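Local structure of periplasmic oligopeptide-binding protein (Burkholderia pseudomallei, 3ZS6) at residues T27-G32 and M151-P156; Y181-W186 and N190-A195; V211-I216 and R497-M502. The protein probably binds oligopeptides in the periplasm and hands them to an ABC transporter for uptake into the cell. All blocks are in the same frame, centred on the assembly; numbering follows the deposited sequence. Where two conformers were deposited one is given.

Contact 1: T27-G32 and M151-P156; sequences TGNTIG and MAPLTP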
# COMPACT_ATOMS: atom_id res chain seq x y z
N THR A 27 2.08 5.72 -4.04
CA THR A 27 2.80 6.64 -4.91
C THR A 27 4.30 6.34 -4.91
O THR A 27 4.93 6.31 -5.96
CB THR A 27 2.57 8.12 -4.50
OG1 THR A 27 1.20 8.48 -4.73
CG2 THR A 27 3.49 9.04 -5.32
N GLY A 28 4.87 6.09 -3.73
CA GLY A 28 6.29 5.78 -3.62
C GLY A 28 6.67 4.51 -4.37
O GLY A 28 7.72 4.45 -5.02
N ASN A 29 5.83 3.49 -4.28
CA ASN A 29 6.09 2.25 -5.00
C ASN A 29 5.94 2.40 -6.52
O ASN A 29 6.76 1.87 -7.27
CB ASN A 29 5.19 1.12 -4.50
CG ASN A 29 5.71 0.50 -3.22
OD1 ASN A 29 6.43 -0.50 -3.25
ND2 ASN A 29 5.32 1.09 -2.09
N THR A 30 4.91 3.11 -6.97
CA THR A 30 4.70 3.30 -8.41
C THR A 30 5.86 4.07 -9.04
O THR A 30 6.45 3.63 -10.03
CB THR A 30 3.39 4.05 -8.71
OG1 THR A 30 2.27 3.33 -8.16
CG2 THR A 30 3.21 4.21 -10.21
N ILE A 31 6.20 5.21 -8.46
CA ILE A 31 7.36 5.97 -8.92
C ILE A 31 8.69 5.20 -8.74
O ILE A 31 9.47 5.09 -9.68
CB ILE A 31 7.45 7.34 -8.24
CG1 ILE A 31 6.24 8.18 -8.63
CG2 ILE A 31 8.74 8.06 -8.64
CD1 ILE A 31 6.16 9.52 -7.91
N GLY A 32 8.92 4.66 -7.55
CA GLY A 32 10.18 3.97 -7.27
C GLY A 32 10.46 2.75 -8.13
O GLY A 32 11.63 2.42 -8.40
N MET A 151 8.37 -5.58 -4.74
CA MET A 151 7.99 -4.29 -4.15
C MET A 151 9.20 -3.36 -3.95
O MET A 151 10.33 -3.83 -3.82
CB MET A 151 7.27 -4.50 -2.82
CG MET A 151 5.85 -5.07 -2.94
SD MET A 151 4.74 -4.03 -3.94
CE MET A 151 4.86 -4.79 -5.54
N ALA A 152 8.94 -2.06 -3.88
CA ALA A 152 10.02 -1.08 -3.83
C ALA A 152 11.02 -1.22 -2.68
O ALA A 152 12.22 -1.06 -2.88
CB ALA A 152 9.47 0.35 -3.91
N PRO A 153 10.54 -1.53 -1.47
CA PRO A 153 11.52 -1.55 -0.38
C PRO A 153 12.52 -2.71 -0.49
O PRO A 153 13.54 -2.66 0.21
CB PRO A 153 10.67 -1.68 0.88
CG PRO A 153 9.29 -1.18 0.46
CD PRO A 153 9.16 -1.67 -0.96
N LEU A 154 12.26 -3.72 -1.32
CA LEU A 154 13.24 -4.80 -1.49
C LEU A 154 14.12 -4.65 -2.74
O LEU A 154 14.95 -5.52 -3.03
CB LEU A 154 12.58 -6.19 -1.42
CG LEU A 154 11.91 -6.51 -0.07
CD1 LEU A 154 11.24 -7.89 -0.08
CD2 LEU A 154 12.90 -6.43 1.09
N THR A 155 13.97 -3.54 -3.46
CA THR A 155 14.90 -3.23 -4.55
C THR A 155 16.32 -2.97 -4.02
O THR A 155 16.50 -2.62 -2.85
CB THR A 155 14.44 -2.04 -5.41
OG1 THR A 155 14.32 -0.86 -4.59
CG2 THR A 155 13.10 -2.34 -6.08
N PRO A 156 17.32 -3.15 -4.89
CA PRO A 156 18.70 -2.97 -4.42
C PRO A 156 19.05 -1.50 -4.31
O PRO A 156 18.39 -0.66 -4.92
CB PRO A 156 19.54 -3.64 -5.52
CG PRO A 156 18.70 -3.51 -6.76
CD PRO A 156 17.25 -3.56 -6.31

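Contact 2: Y181-W186 and N190-A195; sequences YTLVDW and NRIVMA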
# COMPACT_ATOMS: atom_id res chain seq x y z
N TYR A 181 14.12 3.43 -15.93
CA TYR A 181 14.18 4.89 -16.05
C TYR A 181 15.18 5.51 -15.07
O TYR A 181 15.45 4.95 -14.01
CB TYR A 181 12.78 5.52 -15.86
CG TYR A 181 11.81 5.03 -16.90
CD1 TYR A 181 11.69 5.68 -18.12
CD2 TYR A 181 11.05 3.88 -16.69
CE1 TYR A 181 10.82 5.22 -19.10
CE2 TYR A 181 10.18 3.41 -17.65
CZ TYR A 181 10.07 4.08 -18.86
OH TYR A 181 9.21 3.61 -19.82
N THR A 182 15.73 6.66 -15.45
CA THR A 182 16.59 7.42 -14.55
C THR A 182 15.95 8.77 -14.28
O THR A 182 15.31 9.35 -15.16
CB THR A 182 18.00 7.67 -15.15
OG1 THR A 182 17.88 8.51 -16.30
CG2 THR A 182 18.66 6.35 -15.55
N LEU A 183 16.13 9.26 -13.06
CA LEU A 183 15.50 10.48 -12.61
C LEU A 183 16.15 11.71 -13.23
O LEU A 183 17.36 11.91 -13.09
CB LEU A 183 15.57 10.57 -11.08
CG LEU A 183 14.85 11.74 -10.41
CD1 LEU A 183 13.35 11.60 -10.62
CD2 LEU A 183 15.20 11.79 -8.93
N VAL A 184 15.35 12.54 -13.89
CA VAL A 184 15.87 13.77 -14.50
C VAL A 184 15.55 15.02 -13.68
O VAL A 184 16.38 15.92 -13.55
CB VAL A 184 15.33 13.98 -15.93
CG1 VAL A 184 15.95 15.22 -16.56
CG2 VAL A 184 15.59 12.75 -16.79
N ASP A 185 14.33 15.08 -13.14
CA ASP A 185 13.91 16.26 -12.39
C ASP A 185 12.98 15.86 -11.25
O ASP A 185 12.14 14.96 -11.40
CB ASP A 185 13.23 17.27 -13.32
CG ASP A 185 13.01 18.63 -12.66
OD1 ASP A 185 13.84 19.04 -11.82
OD2 ASP A 185 12.00 19.29 -13.00
N TRP A 186 13.14 16.51 -10.11
CA TRP A 186 12.27 16.30 -8.96
C TRP A 186 12.00 17.65 -8.30
O TRP A 186 12.83 18.15 -7.55
CB TRP A 186 12.92 15.35 -7.96
CG TRP A 186 12.05 15.02 -6.77
CD1 TRP A 186 10.78 15.47 -6.53
CD2 TRP A 186 12.40 14.18 -5.66
NE1 TRP A 186 10.31 14.95 -5.34
CE2 TRP A 186 11.28 14.15 -4.79
CE3 TRP A 186 13.54 13.44 -5.31
CZ2 TRP A 186 11.28 13.42 -3.60
CZ3 TRP A 186 13.53 12.70 -4.13
CH2 TRP A 186 12.40 12.70 -3.29
N ASN A 190 5.39 19.65 -7.40
CA ASN A 190 5.31 20.21 -8.74
C ASN A 190 5.37 19.10 -9.77
O ASN A 190 4.38 18.80 -10.42
CB ASN A 190 6.42 21.23 -8.96
CG ASN A 190 6.30 21.95 -10.29
OD1 ASN A 190 5.63 21.48 -11.20
ND2 ASN A 190 6.94 23.10 -10.40
N ARG A 191 6.54 18.50 -9.92
CA ARG A 191 6.69 17.41 -10.87
C ARG A 191 7.92 16.55 -10.62
O ARG A 191 8.90 17.00 -10.01
CB ARG A 191 6.76 17.96 -12.29
CG ARG A 191 7.80 19.05 -12.44
CD ARG A 191 8.78 18.75 -13.55
NE ARG A 191 8.43 19.39 -14.81
CZ ARG A 191 9.32 19.92 -15.65
NH1 ARG A 191 10.62 19.88 -15.35
NH2 ARG A 191 8.92 20.48 -16.78
N ILE A 192 7.83 15.31 -11.09
CA ILE A 192 8.98 14.43 -11.20
C ILE A 192 9.08 13.99 -12.66
O ILE A 192 8.08 13.58 -13.25
CB ILE A 192 8.86 13.22 -10.28
CG1 ILE A 192 9.36 13.56 -8.88
CG2 ILE A 192 9.63 12.01 -10.85
CD1 ILE A 192 9.09 12.48 -7.84
N VAL A 193 10.27 14.09 -13.24
CA VAL A 193 10.48 13.67 -14.63
C VAL A 193 11.59 12.62 -14.70
O VAL A 193 12.62 12.74 -14.02
CB VAL A 193 10.85 14.87 -15.56
CG1 VAL A 193 10.99 14.41 -17.01
CG2 VAL A 193 9.84 16.00 -15.44
N MET A 194 11.37 11.59 -15.51
CA MET A 194 12.37 10.54 -15.70
C MET A 194 12.48 10.13 -17.16
O MET A 194 11.51 10.22 -17.92
CB MET A 194 12.09 9.33 -14.80
CG MET A 194 10.77 8.63 -15.05
SD MET A 194 10.37 7.36 -13.80
CE MET A 194 10.17 8.32 -12.29
N ALA A 195 13.67 9.66 -17.55
CA ALA A 195 13.96 9.35 -18.95
C ALA A 195 14.37 7.90 -19.10
O ALA A 195 15.01 7.33 -18.21
CB ALA A 195 15.07 10.26 -19.46

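Contact 3: V211-I216 and R497-M502; sequences VTYLPI and RASQDM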
# COMPACT_ATOMS: atom_id res chain seq x y z
N VAL A 211 8.71 9.65 -18.70
CA VAL A 211 7.58 9.60 -17.78
C VAL A 211 7.58 10.83 -16.88
O VAL A 211 8.61 11.18 -16.29
CB VAL A 211 7.60 8.33 -16.90
CG1 VAL A 211 6.34 8.24 -16.05
CG2 VAL A 211 7.75 7.09 -17.75
N THR A 212 6.43 11.47 -16.78
CA THR A 212 6.25 12.62 -15.92
C THR A 212 5.18 12.29 -14.87
O THR A 212 4.08 11.87 -15.22
CB THR A 212 5.80 13.85 -16.74
OG1 THR A 212 6.84 14.22 -17.65
CG2 THR A 212 5.47 15.03 -15.82
N TYR A 213 5.53 12.45 -13.59
CA TYR A 213 4.58 12.27 -12.49
C TYR A 213 4.17 13.62 -11.89
O TYR A 213 5.02 14.37 -11.39
CB TYR A 213 5.17 11.37 -11.39
CG TYR A 213 5.17 9.89 -11.73
CD1 TYR A 213 4.01 9.14 -11.61
CD2 TYR A 213 6.32 9.25 -12.16
CE1 TYR A 213 3.99 7.79 -11.92
CE2 TYR A 213 6.31 7.89 -12.48
CZ TYR A 213 5.14 7.17 -12.35
OH TYR A 213 5.10 5.82 -12.66
N LEU A 214 2.88 13.91 -11.92
CA LEU A 214 2.36 15.16 -11.35
C LEU A 214 1.51 14.89 -10.11
O LEU A 214 0.49 14.22 -10.20
CB LEU A 214 1.49 15.90 -12.38
CG LEU A 214 2.09 16.16 -13.76
CD1 LEU A 214 1.05 16.85 -14.67
CD2 LEU A 214 3.34 17.00 -13.61
N PRO A 215 1.95 15.41 -8.95
CA PRO A 215 1.12 15.33 -7.74
C PRO A 215 -0.04 16.30 -7.84
O PRO A 215 0.17 17.52 -7.87
CB PRO A 215 2.08 15.78 -6.63
CG PRO A 215 3.07 16.66 -7.34
CD PRO A 215 3.25 16.03 -8.70
N ILE A 216 -1.25 15.75 -7.89
CA ILE A 216 -2.47 16.56 -7.94
C ILE A 216 -3.43 16.02 -6.89
O ILE A 216 -3.91 14.89 -7.00
CB ILE A 216 -3.15 16.44 -9.32
CG1 ILE A 216 -2.17 16.77 -10.44
CG2 ILE A 216 -4.39 17.33 -9.39
CD1 ILE A 216 -1.89 18.26 -10.59
N ARG A 497 1.34 -0.95 -11.60
CA ARG A 497 1.44 -0.89 -13.06
C ARG A 497 2.59 0.00 -13.48
O ARG A 497 2.48 1.23 -13.45
CB ARG A 497 0.11 -0.40 -13.65
CG ARG A 497 -1.11 -1.31 -13.35
CD ARG A 497 -2.43 -0.65 -13.78
NE ARG A 497 -3.50 -1.61 -14.06
CZ ARG A 497 -4.50 -1.92 -13.23
NH1 ARG A 497 -4.57 -1.36 -12.02
NH2 ARG A 497 -5.42 -2.80 -13.61
N ALA A 498 3.69 -0.63 -13.86
CA ALA A 498 4.92 0.08 -14.21
C ALA A 498 4.82 0.70 -15.59
O ALA A 498 4.17 0.16 -16.48
CB ALA A 498 6.11 -0.87 -14.15
N SER A 499 5.48 1.84 -15.77
CA SER A 499 5.46 2.51 -17.06
C SER A 499 6.08 1.67 -18.20
O SER A 499 5.63 1.75 -19.35
CB SER A 499 6.16 3.86 -16.95
OG SER A 499 5.53 4.66 -15.97
N GLN A 500 7.09 0.86 -17.89
CA GLN A 500 7.80 0.11 -18.94
C GLN A 500 6.93 -0.96 -19.60
O GLN A 500 7.29 -1.50 -20.66
CB GLN A 500 9.09 -0.52 -18.41
CG GLN A 500 8.88 -1.68 -17.44
CD GLN A 500 10.13 -2.55 -17.32
OE1 GLN A 500 10.73 -2.66 -16.25
NE2 GLN A 500 10.50 -3.18 -18.42
N ASP A 501 5.80 -1.29 -18.98
CA ASP A 501 4.92 -2.31 -19.53
C ASP A 501 3.87 -1.72 -20.46
O ASP A 501 3.11 -2.46 -21.10
CB ASP A 501 4.28 -3.14 -18.40
CG ASP A 501 5.31 -3.92 -17.59
OD1 ASP A 501 6.21 -4.53 -18.20
OD2 ASP A 501 5.25 -3.92 -16.34
N MET A 502 3.82 -0.39 -20.55
CA MET A 502 2.86 0.28 -21.44
C MET A 502 3.55 0.87 -22.67
O MET A 502 4.78 0.93 -22.74
CB MET A 502 2.05 1.33 -20.67
CG MET A 502 1.04 0.73 -19.69
SD MET A 502 0.17 1.94 -18.65
CE MET A 502 1.46 2.30 -17.45

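Contact 1: T27-G32 and M151-P156
With CG of Asn29 turned beside the backbone N (chi1 -80°) and its amide rotated to chi2 -94°, OD1 reaches across to Ala152. Asn29 OD1 accepts the backbone N-H of Ala152 at 3.0 Å; the N-H...O angle is 155° and the donor is tilted out of the amide carbonyl plane. The methyl of Ala152 sits beside the same oxygen, CB to OD1 3.2 Å, and CD of Pro153 touches Asn29 OD1 at 3.8 Å. The contact joins helix 26-35 to the short 3-10 turn that leads from helix 145-148 toward helix 159-165, in a protein of the bacterial solute-binding protein family 5. At the other end of the amide, ND2 of Asn29 gives a hydrogen bond to Ser25 O, so both ends of this buried group are engaged and its rotation is fixed. Asn29 also packs on an acidic side chain of the bound peptide, which places the contact at the ligand site. Within 151-156, Ala152 O accepts from both N and OG1 of Thr155, closing the turn; the bond from Thr155 OG1 to Ala152 O is 2.7 Å long and lies in the carbonyl plane.

Contact 2: Y181-W186 and N190-A195
Val184 and Asp185 both face Val193, a classic beta bulge that shifts the register of this antiparallel hairpin by one residue. Its strands, 181-187 and 191-196, are two neighbouring strands of a four-stranded mixed sheet, with 181-187 at its edge within the chain. At the bulge Val193 O accepts two backbone N-H groups, from Val184 N at 2.7 Å and from Asp185 N at 3.0 Å, and Val193 N returns a bond to Asp185 O. Farther along, Thr182 and Ala195 make a second hydrogen-bonded pair, bonded both ways.

On the face bearing Leu183, Trp186, Ile192 and Met194 the contact is apolar. The side chains of Trp186 and Ile192 run side by side: CD1 of Ile192 lies over the five-membered ring of the indole, 3.8 Å from its centroid, in a CH-pi contact, and CG1 of Ile192 comes to 3.3 Å from Trp186 CD1. CG2 of Ile192 meets Leu183 CD1 crosswise, and Met194 SD approaches the Tyr181 ring obliquely in a Met-aromatic contact, 5.0 Å from its centroid. The polar ends of the two aromatic residues are hydrogen-bonded outside the hairpin, Trp186 NE1 to Glu14 OE2 and Tyr181 OH to Ile208 O. Helix 26-35 covers Met194 through Ile31, Asp34 and Leu35.

The other face carries Thr182, Asp185, Val193 and Ala195. Here CB of Asp185 packs on CB of Val193, and Asp185 OD2 also bonds Gln187. Arg191 bends at chi2 and chi3 to bring its guanidinium back to that carboxylate, the two planes standing at 90°. In the resulting salt bridge Arg191 NH1 meets Asp185 OD2 on the anti side at 2.8 Å, 27° out of the carboxylate plane but nearly within the plane of the guanidinium.

Contact 3: V211-I216 and R497-M502
Val211 and Ser499 meet through both methyls of the valine: CG1 lies 3.7 Å from Ser499 OG, and CG2 lies equally close to Ser499 CB. OG of Ser499 stands beside its backbone N, opposite the carbonyl carbon (chi1 -58°), the torsion that sets it against CG1 of Val211. The hydroxyl of Tyr213 reaches the same serine, its OH 3.5 Å from Ser499 OG and not hydrogen-bonded to it; the serine oxygen stands obliquely to the tyrosine ring. Both hydroxyls are hydrogen-bonded to OD2 of Asp34, a residue of helix 26-35, which accounts for their closeness without a bond between them. Ser499 OG has a further bond with Arg9 NH1, and Arg9 also reaches Arg497 O through NH2, so one arginine of strand 6-11 grips the segment 497-502 at two points. Val211, Tyr213 and Ser499 are all buried, and these bonds satisfy the two hydroxyls there.

Strand 210-215 lies inside the four-stranded mixed sheet, flanked by 191-196 and the parallel 6-11, and the C-terminal segment approaches it as a 3-10 turn, residues 499-501, without any backbone bond across the contact. Met502 N closes that turn on Ser499 O at 3.0 Å. Further out, Asp501 OD1 forms a salt bridge with Arg41 NH2.

Contacts 1 and 3 are buried and small, each a loop with a 3-10 turn set against a regular element; contact 2 is larger, lies farther from the chain centre, and is partly open to solvent. Contact 1 turns on one side-chain amide near the bound peptide and contact 3 on hydroxyls that share an outside carboxylate, whereas contact 2 combines backbone pairing with an apolar face and a partly exposed salt bridge. Contacts 2 and 3 share the mixed sheet, where strands 191-196 and 210-215 are neighbours. Helix 26-35 joins all three: Ile31 packs on Met194 and Ile192 of contact 2, and with Thr30 on Tyr213 of contact 3.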